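PDB 4H17: hydrolase, isochorismatase family from Pseudomonas putida KT2440, which probably acts as a hydrolase of the isochorismatase family, although its own substrate and reaction are not established. Local coordinates for residues A[27-32]-A[126-131]; A[67-72]-A[101-106]; A[132-137]-A[158-163]. One frame throughout, in Å; residues are numbered along the deposited sequence.

Contact 1 of 3, residues A[27-32]-A[126-131]; sequences IIIDAQ and LIVCGF
I27, I28 and I29 pair in parallel register with V128, C129 and G130, and four backbone hydrogen bonds zip strand 24-29 to strand 125-131. I27 N gives to I127 O and C129 N to I27 O; the ladder then runs on through I29 N to C129 O and F131 N to I29 O. I29 follows the seam: its CB lies 3.5 Å from C129 O, and CG1 continues past the same oxygen. CG2, anti to the backbone N, stands 3.5 Å from F131 O. An extended chi2 of 174° carries CD1 to V128 CG1 at 3.7 Å. I28 CG1 packs on C129 SG (3.8 Å), while I27 CD1 meets L126 CD1 at 4.0 Å on the face that V128 shares. At G130 a CB would clash with I29 O and, at this backbone conformation, with the preceding carbonyl O; without one, G130 CA comes within 3.2 Å of I29 O as a CA-H...O contact. Past I29, the F131 ring turns its edge to D30 O and A31 CA, and M45 and I52 of helix 45-61 pack on it. D30 OD2 lies 2.9 Å from F131 O, two acceptors whose meeting is probably unfavourable in itself. Weak hydrogen bonds from H71 and S136 and a long, weak ion pair with K103 probably offset this at OD2, implying that the hydrocarbon seam ends in a polar cluster.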
loop_
_atom_site.group_PDB
_atom_site.type_symbol
_atom_site.label_atom_id
_atom_site.label_comp_id
_atom_site.label_asym_id
_atom_site.label_seq_id
_atom_site.Cartn_x
_atom_site.Cartn_y
_atom_site.Cartn_z
ATOM N N ILE A 27 -2.226 -10.516 14.676
ATOM C CA ILE A 27 -2.905 -10.820 13.405
ATOM C C ILE A 27 -1.955 -11.543 12.460
ATOM O O ILE A 27 -0.892 -11.021 12.122
ATOM C CB ILE A 27 -3.450 -9.555 12.698
ATOM C CG1 ILE A 27 -4.330 -8.706 13.652
ATOM C CG2 ILE A 27 -4.214 -9.952 11.420
ATOM C CD1 ILE A 27 -4.767 -7.361 13.120
ATOM N N ILE A 28 -2.348 -12.765 12.054
ATOM C CA ILE A 28 -1.549 -13.572 11.140
ATOM C C ILE A 28 -2.295 -13.618 9.810
ATOM O O ILE A 28 -3.385 -14.186 9.711
ATOM C CB ILE A 28 -1.355 -15.008 11.652
ATOM C CG1 ILE A 28 -0.758 -14.976 13.055
ATOM C CG2 ILE A 28 -0.449 -15.799 10.694
ATOM C CD1 ILE A 28 -0.646 -16.322 13.714
ATOM N N ILE A 29 -1.691 -13.031 8.792
ATOM C CA ILE A 29 -2.340 -12.877 7.475
ATOM C C ILE A 29 -1.893 -13.960 6.503
ATOM O O ILE A 29 -0.699 -14.070 6.125
ATOM C CB ILE A 29 -2.054 -11.482 6.914
ATOM C CG1 ILE A 29 -2.668 -10.412 7.819
ATOM C CG2 ILE A 29 -2.586 -11.339 5.506
ATOM C CD1 ILE A 29 -2.354 -8.968 7.466
ATOM N N ASP A 30 -2.844 -14.818 6.114
ATOM C CA ASP A 30 -2.709 -15.676 4.957
ATOM C C ASP A 30 -1.641 -16.756 5.110
ATOM O O ASP A 30 -0.892 -16.995 4.178
ATOM C CB ASP A 30 -2.468 -14.862 3.671
ATOM C CG ASP A 30 -3.607 -13.876 3.357
ATOM O OD1 ASP A 30 -4.768 -14.073 3.815
ATOM O OD2 ASP A 30 -3.308 -12.929 2.587
ATOM N N ALA A 31 -1.547 -17.378 6.284
ATOM C CA ALA A 31 -0.508 -18.404 6.489
ATOM C C ALA A 31 -0.999 -19.733 5.895
ATOM O O ALA A 31 -1.341 -20.702 6.594
ATOM C CB ALA A 31 -0.143 -18.490 7.960
ATOM N N GLN A 32 -1.027 -19.754 4.563
ATOM C CA GLN A 32 -1.646 -20.834 3.795
ATOM C C GLN A 32 -0.682 -21.549 2.854
ATOM O O GLN A 32 0.322 -21.002 2.430
ATOM C CB GLN A 32 -2.811 -20.313 2.995
ATOM C CG GLN A 32 -3.904 -19.718 3.850
ATOM C CD GLN A 32 -4.988 -19.134 3.014
ATOM O OE1 GLN A 32 -5.031 -17.909 2.758
ATOM N NE2 GLN A 32 -5.929 -20.005 2.589
ATOM N N LEU A 126 -1.557 -3.401 17.269
ATOM C CA LEU A 126 -1.641 -4.603 16.458
ATOM C C LEU A 126 -0.257 -5.047 16.051
ATOM O O LEU A 126 0.537 -4.267 15.559
ATOM C CB LEU A 126 -2.465 -4.363 15.191
ATOM C CG LEU A 126 -3.827 -3.671 15.314
ATOM C CD1 LEU A 126 -4.431 -3.467 13.933
ATOM C CD2 LEU A 126 -4.762 -4.399 16.269
ATOM N N ILE A 127 0.019 -6.327 16.268
ATOM C CA ILE A 127 1.213 -6.972 15.765
ATOM C C ILE A 127 0.751 -7.779 14.545
ATOM O O ILE A 127 -0.171 -8.615 14.657
ATOM C CB ILE A 127 1.899 -7.860 16.820
ATOM C CG1 ILE A 127 2.370 -6.984 17.994
ATOM C CG2 ILE A 127 3.061 -8.621 16.198
ATOM C CD1 ILE A 127 2.687 -7.737 19.254
ATOM N N VAL A 128 1.370 -7.483 13.405
ATOM C CA VAL A 128 1.003 -8.032 12.121
ATOM C C VAL A 128 2.101 -8.832 11.448
ATOM O O VAL A 128 3.256 -8.405 11.392
ATOM C CB VAL A 128 0.562 -6.899 11.173
ATOM C CG1 VAL A 128 0.103 -7.436 9.839
ATOM C CG2 VAL A 128 -0.529 -6.026 11.761
ATOM N N CYS A 129 1.737 -10.009 10.947
ATOM C CA CYS A 129 2.678 -10.804 10.203
ATOM C C CYS A 129 1.912 -11.502 9.077
ATOM O O CYS A 129 0.684 -11.416 9.043
ATOM C CB CYS A 129 3.367 -11.806 11.132
ATOM S SG CYS A 129 2.255 -12.998 11.912
ATOM N N GLY A 130 2.658 -12.174 8.209
ATOM C CA GLY A 130 2.087 -13.001 7.134
ATOM C C GLY A 130 2.424 -12.544 5.732
ATOM O O GLY A 130 3.479 -11.940 5.480
ATOM N N PHE A 131 1.517 -12.817 4.809
ATOM C CA PHE A 131 1.801 -12.938 3.409
ATOM C C PHE A 131 0.704 -12.390 2.540
ATOM O O PHE A 131 -0.488 -12.465 2.914
ATOM C CB PHE A 131 1.982 -14.435 3.052
ATOM C CG PHE A 131 2.832 -15.139 4.042
ATOM C CD1 PHE A 131 4.203 -14.914 4.075
ATOM C CD2 PHE A 131 2.280 -16.032 4.908
ATOM C CE1 PHE A 131 4.981 -15.491 5.059
ATOM C CE2 PHE A 131 3.060 -16.670 5.880
ATOM C CZ PHE A 131 4.433 -16.419 5.936
#

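Contact 2 of 3, residues A[67-72]-A[101-106]; sequences IHVRHL and IEKRMP. With SO4 (sulfate ion), chain E; SO4 (sulfate ion), chain C.
V69, R70 and H71 pair in parallel with I101, E102 and K103, joining strand 66-71 to strand 99-103, an outermost strand of the sheet within the chain. I101 N gives to H68 O, R70 N to I101 O, K103 N to R70 O and, past the strand end, L72 N to K103 O. Water 1 takes the N-H of R70 NE at 2.7 Å and gives a weak bond to I101 O; water 2 gives to both L72 O and E102 OE1. The chi1 of K103 (71°) sets CG beside R70 O and V69 CG1, and the extended chi2 (175°) then places CD a tight 3.4 Å from V69 CG1. Farther out, NZ gives to M105 O (2.7 Å) from above the carbonyl plane; S136 is a second partner, and H68 NE2 is held by E98. K103 NZ also stands over one face of the H71 ring, 4.0 Å from NE2. Both ring nitrogens of H71 give to sulfates: ND1 to O4 of the chain E ion (2.8 Å) and NE2 to O1 of the chain C ion (2.7 Å). R104 NH1 bonds G73 O and the chain E sulfate, reaching its O2 at 3.1 Å, while L72 CB lies over a face of the guanidinium. G73 N and R14 of the second subunit also grip this sulfate. L72 CD2 meets E102 CB at 3.4 Å, crossing that side chain at about a right angle. Backbone oxygens, waters and sulfates together answer the polar groups here, and the two sulfates, probably from the crystallisation liquor, are consistent with a pocket that could hold anionic groups.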
loop_
_atom_site.group_PDB
_atom_site.type_symbol
_atom_site.label_atom_id
_atom_site.label_comp_id
_atom_site.label_asym_id
_atom_site.label_seq_id
_atom_site.Cartn_x
_atom_site.Cartn_y
_atom_site.Cartn_z
ATOM N N ILE A 67 -5.773 -13.366 15.829
ATOM C CA ILE A 67 -6.659 -13.327 14.635
ATOM C C ILE A 67 -5.932 -13.908 13.435
ATOM O O ILE A 67 -4.826 -13.472 13.079
ATOM C CB ILE A 67 -7.062 -11.910 14.294
ATOM C CG1 ILE A 67 -7.854 -11.301 15.444
ATOM C CG2 ILE A 67 -7.792 -11.916 12.960
ATOM C CD1 ILE A 67 -8.097 -9.801 15.340
ATOM N N HIS A 68 -6.489 -14.966 12.870
ATOM C CA HIS A 68 -5.982 -15.580 11.657
ATOM C C HIS A 68 -6.859 -15.156 10.470
ATOM O O HIS A 68 -8.095 -15.311 10.498
ATOM C CB HIS A 68 -6.043 -17.105 11.755
ATOM C CG HIS A 68 -5.417 -17.683 12.983
ATOM N ND1 HIS A 68 -4.158 -18.243 12.966
ATOM C CD2 HIS A 68 -5.871 -17.820 14.246
ATOM C CE1 HIS A 68 -3.859 -18.679 14.179
ATOM N NE2 HIS A 68 -4.889 -18.451 14.970
ATOM N N VAL A 69 -6.214 -14.663 9.434
ATOM C CA VAL A 69 -6.870 -14.280 8.197
ATOM C C VAL A 69 -6.491 -15.267 7.086
ATOM O O VAL A 69 -5.315 -15.589 6.965
ATOM C CB VAL A 69 -6.448 -12.841 7.820
ATOM C CG1 VAL A 69 -7.038 -12.446 6.498
ATOM C CG2 VAL A 69 -6.823 -11.834 8.912
ATOM N N ARG A 70 -7.446 -15.684 6.251
ATOM C CA ARG A 70 -7.171 -16.450 5.059
ATOM C C ARG A 70 -7.968 -15.926 3.886
ATOM O O ARG A 70 -9.026 -15.303 4.057
ATOM C CB ARG A 70 -7.590 -17.925 5.231
ATOM C CG ARG A 70 -6.683 -18.748 6.109
ATOM C CD ARG A 70 -7.007 -20.227 5.973
ATOM N NE ARG A 70 -8.311 -20.588 6.568
ATOM C CZ ARG A 70 -8.720 -21.859 6.761
ATOM N NH1 ARG A 70 -8.010 -22.885 6.342
ATOM N NH2 ARG A 70 -9.888 -22.090 7.357
ATOM N N HIS A 71 -7.483 -16.246 2.694
ATOM C CA HIS A 71 -8.226 -16.024 1.469
ATOM C C HIS A 71 -9.491 -16.858 1.435
ATOM O O HIS A 71 -9.488 -18.043 1.836
ATOM C CB HIS A 71 -7.412 -16.401 0.262
ATOM C CG HIS A 71 -6.332 -15.444 -0.087
ATOM N ND1 HIS A 71 -6.163 -14.935 -1.352
ATOM C CD2 HIS A 71 -5.341 -14.931 0.664
ATOM C CE1 HIS A 71 -5.140 -14.106 -1.355
ATOM N NE2 HIS A 71 -4.592 -14.126 -0.154
ATOM N N LEU A 72 -10.558 -16.261 0.922
ATOM C CA LEU A 72 -11.714 -17.056 0.540
ATOM C C LEU A 72 -11.317 -18.049 -0.554
ATOM O O LEU A 72 -11.716 -19.219 -0.493
ATOM C CB LEU A 72 -12.841 -16.167 0.066
ATOM C CG LEU A 72 -13.616 -15.514 1.200
ATOM C CD1 LEU A 72 -14.399 -14.335 0.639
ATOM C CD2 LEU A 72 -14.546 -16.524 1.869
ATOM N N ILE A 101 -10.855 -15.482 10.151
ATOM C CA ILE A 101 -11.655 -14.899 9.107
ATOM C C ILE A 101 -11.188 -15.233 7.717
ATOM O O ILE A 101 -10.001 -15.568 7.457
ATOM C CB ILE A 101 -11.748 -13.379 9.274
ATOM C CG1 ILE A 101 -10.362 -12.732 9.233
ATOM C CG2 ILE A 101 -12.483 -13.023 10.580
ATOM C CD1 ILE A 101 -10.434 -11.232 9.157
ATOM N N GLU A 102 -12.173 -15.148 6.830
ATOM C CA GLU A 102 -11.957 -15.333 5.396
ATOM C C GLU A 102 -12.250 -14.050 4.680
ATOM O O GLU A 102 -13.274 -13.388 4.943
ATOM C CB GLU A 102 -12.903 -16.372 4.795
ATOM C CG GLU A 102 -13.173 -17.597 5.609
ATOM C CD GLU A 102 -13.779 -18.703 4.752
ATOM O OE1 GLU A 102 -13.040 -19.345 3.981
ATOM O OE2 GLU A 102 -15.006 -18.894 4.835
ATOM N N LYS A 103 -11.348 -13.678 3.787
ATOM C CA LYS A 103 -11.448 -12.391 3.098
ATOM C C LYS A 103 -11.339 -12.511 1.563
ATOM O O LYS A 103 -10.648 -13.429 1.030
ATOM C CB LYS A 103 -10.357 -11.464 3.627
ATOM C CG LYS A 103 -8.966 -11.866 3.169
ATOM C CD LYS A 103 -7.910 -10.860 3.598
ATOM C CE LYS A 103 -6.585 -11.168 2.945
ATOM N NZ LYS A 103 -6.524 -10.977 1.486
ATOM N N ARG A 104 -11.950 -11.558 0.856
ATOM C CA ARG A 104 -11.853 -11.493 -0.611
ATOM C C ARG A 104 -10.769 -10.544 -1.130
ATOM O O ARG A 104 -10.150 -10.812 -2.172
ATOM C CB ARG A 104 -13.188 -11.117 -1.262
ATOM C CG ARG A 104 -13.099 -11.202 -2.790
ATOM C CD ARG A 104 -12.672 -12.581 -3.319
ATOM N NE ARG A 104 -13.751 -13.497 -3.046
ATOM C CZ ARG A 104 -13.744 -14.822 -3.193
ATOM N NH1 ARG A 104 -12.668 -15.484 -3.579
ATOM N NH2 ARG A 104 -14.851 -15.486 -2.908
HETATM N N MSE A 105 -10.530 -9.455 -0.397
HETATM C CA MSE A 105 -9.658 -8.412 -0.889
HETATM C C MSE A 105 -8.343 -8.439 -0.193
HETATM O O MSE A 105 -8.243 -8.937 0.951
HETATM C CB MSE A 105 -10.267 -7.018 -0.649
HETATM C CG MSE A 105 -11.698 -6.897 -1.092
HETATM SE SE MSE A 105 -11.969 -7.350 -2.956
HETATM C CE MSE A 105 -10.771 -6.054 -3.677
ATOM N N PRO A 106 -7.302 -7.814 -0.782
ATOM C CA PRO A 106 -6.038 -7.616 -0.031
ATOM C C PRO A 106 -6.244 -6.898 1.309
ATOM O O PRO A 106 -5.630 -7.261 2.284
ATOM C CB PRO A 106 -5.163 -6.807 -1.000
ATOM C CG PRO A 106 -5.650 -7.216 -2.357
ATOM C CD PRO A 106 -7.149 -7.405 -2.199
HETATM S S SO4 E . -8.963 -14.986 -3.376
HETATM O O1 SO4 E . -8.265 -13.693 -3.723
HETATM O O2 SO4 E . -9.719 -15.379 -4.609
HETATM O O3 SO4 E . -9.706 -14.919 -2.164
HETATM O O4 SO4 E . -7.855 -15.973 -3.297
HETATM S S SO4 C . -1.788 -11.725 -1.211
HETATM O O1 SO4 C . -3.010 -11.973 -0.417
HETATM O O2 SO4 C . -0.869 -10.872 -0.501
HETATM O O3 SO4 C . -2.204 -11.005 -2.439
HETATM O O4 SO4 C . -1.157 -12.970 -1.684
HETATM O O HOH W 1 -10.279 -18.801 7.160
HETATM O O HOH W 2 -13.945 -19.875 0.932
#

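Contact 3 of 3, residues A[132-137]-A[158-163]; sequences MSHSSV and SATRDL. With SO4 (sulfate ion), chain C; EDO (1,2-ethanediol), chain H.
S133 N gives a hydrogen bond to A159 O (2.9 Å), arriving from above the carbonyl plane. D185 of the second subunit takes a salt bridge from R161 NH2 and a hydrogen bond from H134 NE2. A sulfate, probably from the crystallisation liquor, sits at the start of helix 133-146: its O2 takes the N of selenomethionine M132 and S136 N, O1 takes S136 OG (2.6 Å) and O3 takes S135 OG (2.7 Å). H134 ND1 makes a short but weak bond to T160 OG1 (2.7 Å, N-H...O angle 119°), the two side chains crossing at about a right angle. R161 NH1 comes 3.4 Å from M132 SE, with the selenium near the guanidinium plane. The L163 and H134 side chains reach tip to tip, and L163 CD1 lies over one ring face, 4.0 Å from the centroid, in a CH-pi contact; S135 CB lies over the opposite face. S133 CB touches S158 OG at 3.3 Å, and that hydroxyl is bonded to G130 O. The contact joins the helix start to the end of the second strand in the beta-alpha-beta unit 125-131, 133-146, 150-159, and the cis peptide before M132 with two amides gripping one oxygen is consistent with the oxyanion hole of isochorismatase-like hydrolases.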
loop_
_atom_site.group_PDB
_atom_site.type_symbol
_atom_site.label_atom_id
_atom_site.label_comp_id
_atom_site.label_asym_id
_atom_site.label_seq_id
_atom_site.Cartn_x
_atom_site.Cartn_y
_atom_site.Cartn_z
HETATM N N MSE A 132 1.038 -11.847 1.345
HETATM C CA MSE A 132 2.411 -11.412 0.919
HETATM C C MSE A 132 2.663 -10.019 1.436
HETATM O O MSE A 132 1.722 -9.221 1.604
HETATM C CB MSE A 132 2.485 -11.392 -0.610
HETATM C CG MSE A 132 2.223 -12.762 -1.200
HETATM SE SE MSE A 132 2.434 -12.886 -3.134
HETATM C CE MSE A 132 1.099 -11.533 -3.692
ATOM N N SER A 133 3.910 -9.712 1.722
ATOM C CA SER A 133 4.233 -8.457 2.388
ATOM C C SER A 133 3.735 -7.263 1.579
ATOM O O SER A 133 3.248 -6.294 2.173
ATOM C CB SER A 133 5.735 -8.332 2.675
ATOM O OG SER A 133 6.504 -8.447 1.536
ATOM N N HIS A 134 3.870 -7.297 0.258
ATOM C CA HIS A 134 3.578 -6.119 -0.598
ATOM C C HIS A 134 2.086 -5.966 -0.923
ATOM O O HIS A 134 1.672 -4.948 -1.471
ATOM C CB HIS A 134 4.378 -6.132 -1.901
ATOM C CG HIS A 134 3.995 -7.236 -2.817
ATOM N ND1 HIS A 134 4.348 -8.542 -2.586
ATOM C CD2 HIS A 134 3.225 -7.249 -3.929
ATOM C CE1 HIS A 134 3.817 -9.317 -3.509
ATOM N NE2 HIS A 134 3.168 -8.552 -4.361
ATOM N N SER A 135 1.299 -7.011 -0.669
ATOM C CA SER A 135 -0.080 -7.081 -1.161
ATOM C C SER A 135 -1.080 -7.087 0.007
ATOM O O SER A 135 -1.406 -6.030 0.513
ATOM C CB SER A 135 -0.251 -8.248 -2.148
ATOM O OG SER A 135 -1.587 -8.355 -2.576
ATOM N N SER A 136 -1.463 -8.254 0.551
ATOM C CA SER A 136 -2.440 -8.245 1.665
ATOM C C SER A 136 -1.911 -7.593 2.967
ATOM O O SER A 136 -2.658 -6.928 3.672
ATOM C CB SER A 136 -3.004 -9.646 2.019
ATOM O OG SER A 136 -3.935 -10.093 1.046
ATOM N N VAL A 137 -0.622 -7.734 3.242
ATOM C CA VAL A 137 -0.064 -7.215 4.493
ATOM C C VAL A 137 -0.011 -5.679 4.412
ATOM O O VAL A 137 -0.620 -4.993 5.229
ATOM C CB VAL A 137 1.323 -7.807 4.784
ATOM C CG1 VAL A 137 1.926 -7.166 6.001
ATOM C CG2 VAL A 137 1.254 -9.317 5.023
ATOM N N SER A 158 7.229 -12.336 7.772
ATOM C CA SER A 158 6.470 -11.949 6.574
ATOM C C SER A 158 7.374 -12.223 5.383
ATOM O O SER A 158 8.619 -12.287 5.517
ATOM C CB SER A 158 6.029 -10.491 6.687
ATOM O OG SER A 158 5.342 -10.037 5.493
ATOM N N ALA A 159 6.789 -12.393 4.203
ATOM C CA ALA A 159 7.543 -12.698 3.027
ATOM C C ALA A 159 6.821 -12.308 1.781
ATOM O O ALA A 159 5.608 -12.058 1.782
ATOM C CB ALA A 159 7.887 -14.186 2.979
ATOM N N THR A 160 7.563 -12.322 0.698
ATOM C CA THR A 160 7.020 -12.095 -0.614
ATOM C C THR A 160 7.765 -12.959 -1.653
ATOM O O THR A 160 8.444 -13.962 -1.306
ATOM C CB THR A 160 7.012 -10.596 -0.928
ATOM O OG1 THR A 160 6.351 -10.368 -2.179
ATOM C CG2 THR A 160 8.396 -10.048 -0.975
ATOM N N ARG A 161 7.523 -12.644 -2.916
ATOM C CA ARG A 161 8.166 -13.362 -4.024
ATOM C C ARG A 161 8.845 -12.407 -5.021
ATOM O O ARG A 161 8.682 -11.180 -4.961
ATOM C CB ARG A 161 7.155 -14.254 -4.696
ATOM C CG ARG A 161 6.140 -13.506 -5.574
ATOM C CD ARG A 161 5.036 -14.414 -6.115
ATOM N NE ARG A 161 4.431 -13.902 -7.361
ATOM C CZ ARG A 161 3.606 -12.860 -7.452
ATOM N NH1 ARG A 161 3.221 -12.185 -6.366
ATOM N NH2 ARG A 161 3.169 -12.509 -8.654
ATOM N N ASP A 162 9.667 -12.977 -5.908
ATOM C CA ASP A 162 10.215 -12.240 -7.018
ATOM C C ASP A 162 9.093 -11.626 -7.825
ATOM O O ASP A 162 8.134 -12.320 -8.194
ATOM C CB ASP A 162 11.022 -13.139 -7.965
ATOM C CG ASP A 162 12.330 -13.677 -7.377
ATOM O OD1 ASP A 162 12.702 -13.378 -6.252
ATOM O OD2 ASP A 162 13.002 -14.430 -8.111
ATOM N N LEU A 163 9.212 -10.348 -8.173
ATOM C CA LEU A 163 8.215 -9.706 -9.053
ATOM C C LEU A 163 8.762 -9.193 -10.358
ATOM O O LEU A 163 9.952 -8.827 -10.466
ATOM C CB LEU A 163 7.516 -8.534 -8.365
ATOM C CG LEU A 163 6.776 -8.837 -7.070
ATOM C CD1 LEU A 163 6.259 -7.552 -6.445
ATOM C CD2 LEU A 163 5.689 -9.839 -7.280
HETATM S S SO4 C . -1.788 -11.725 -1.211
HETATM O O1 SO4 C . -3.010 -11.973 -0.417
HETATM O O2 SO4 C . -0.869 -10.872 -0.501
HETATM O O3 SO4 C . -2.204 -11.005 -2.439
HETATM O O4 SO4 C . -1.157 -12.970 -1.684
HETATM C C1 EDO H . 12.633 -12.179 1.525
HETATM O O1 EDO H . 13.098 -13.504 1.207
HETATM C C2 EDO H . 11.205 -12.317 2.047
HETATM O O2 EDO H . 10.312 -12.849 1.065
#

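In the fold
Contacts 1 and 2 lie in one parallel sheet, where strands 24-29 and 66-71 are neighbours; contact 2 is nested in the chain loop that contact 1 closes. Contact 1 is core, a backbone ladder with hydrocarbon side chains, polar only at D30. Contact 2, toward the sheet margin, is partly buried. Contact 3, also buried, ties a helix start to a strand end. Contacts 2 and 3 both touch the second subunit and share the chain C sulfate; contact 2 adds waters and a second sulfate. D30, K103 and S136 lie together beside the shared ion, linked partly by weak bonds, consistent with the Asp-Lys-nucleophile site of related hydrolases; nicotinamidases have cysteine in the third place.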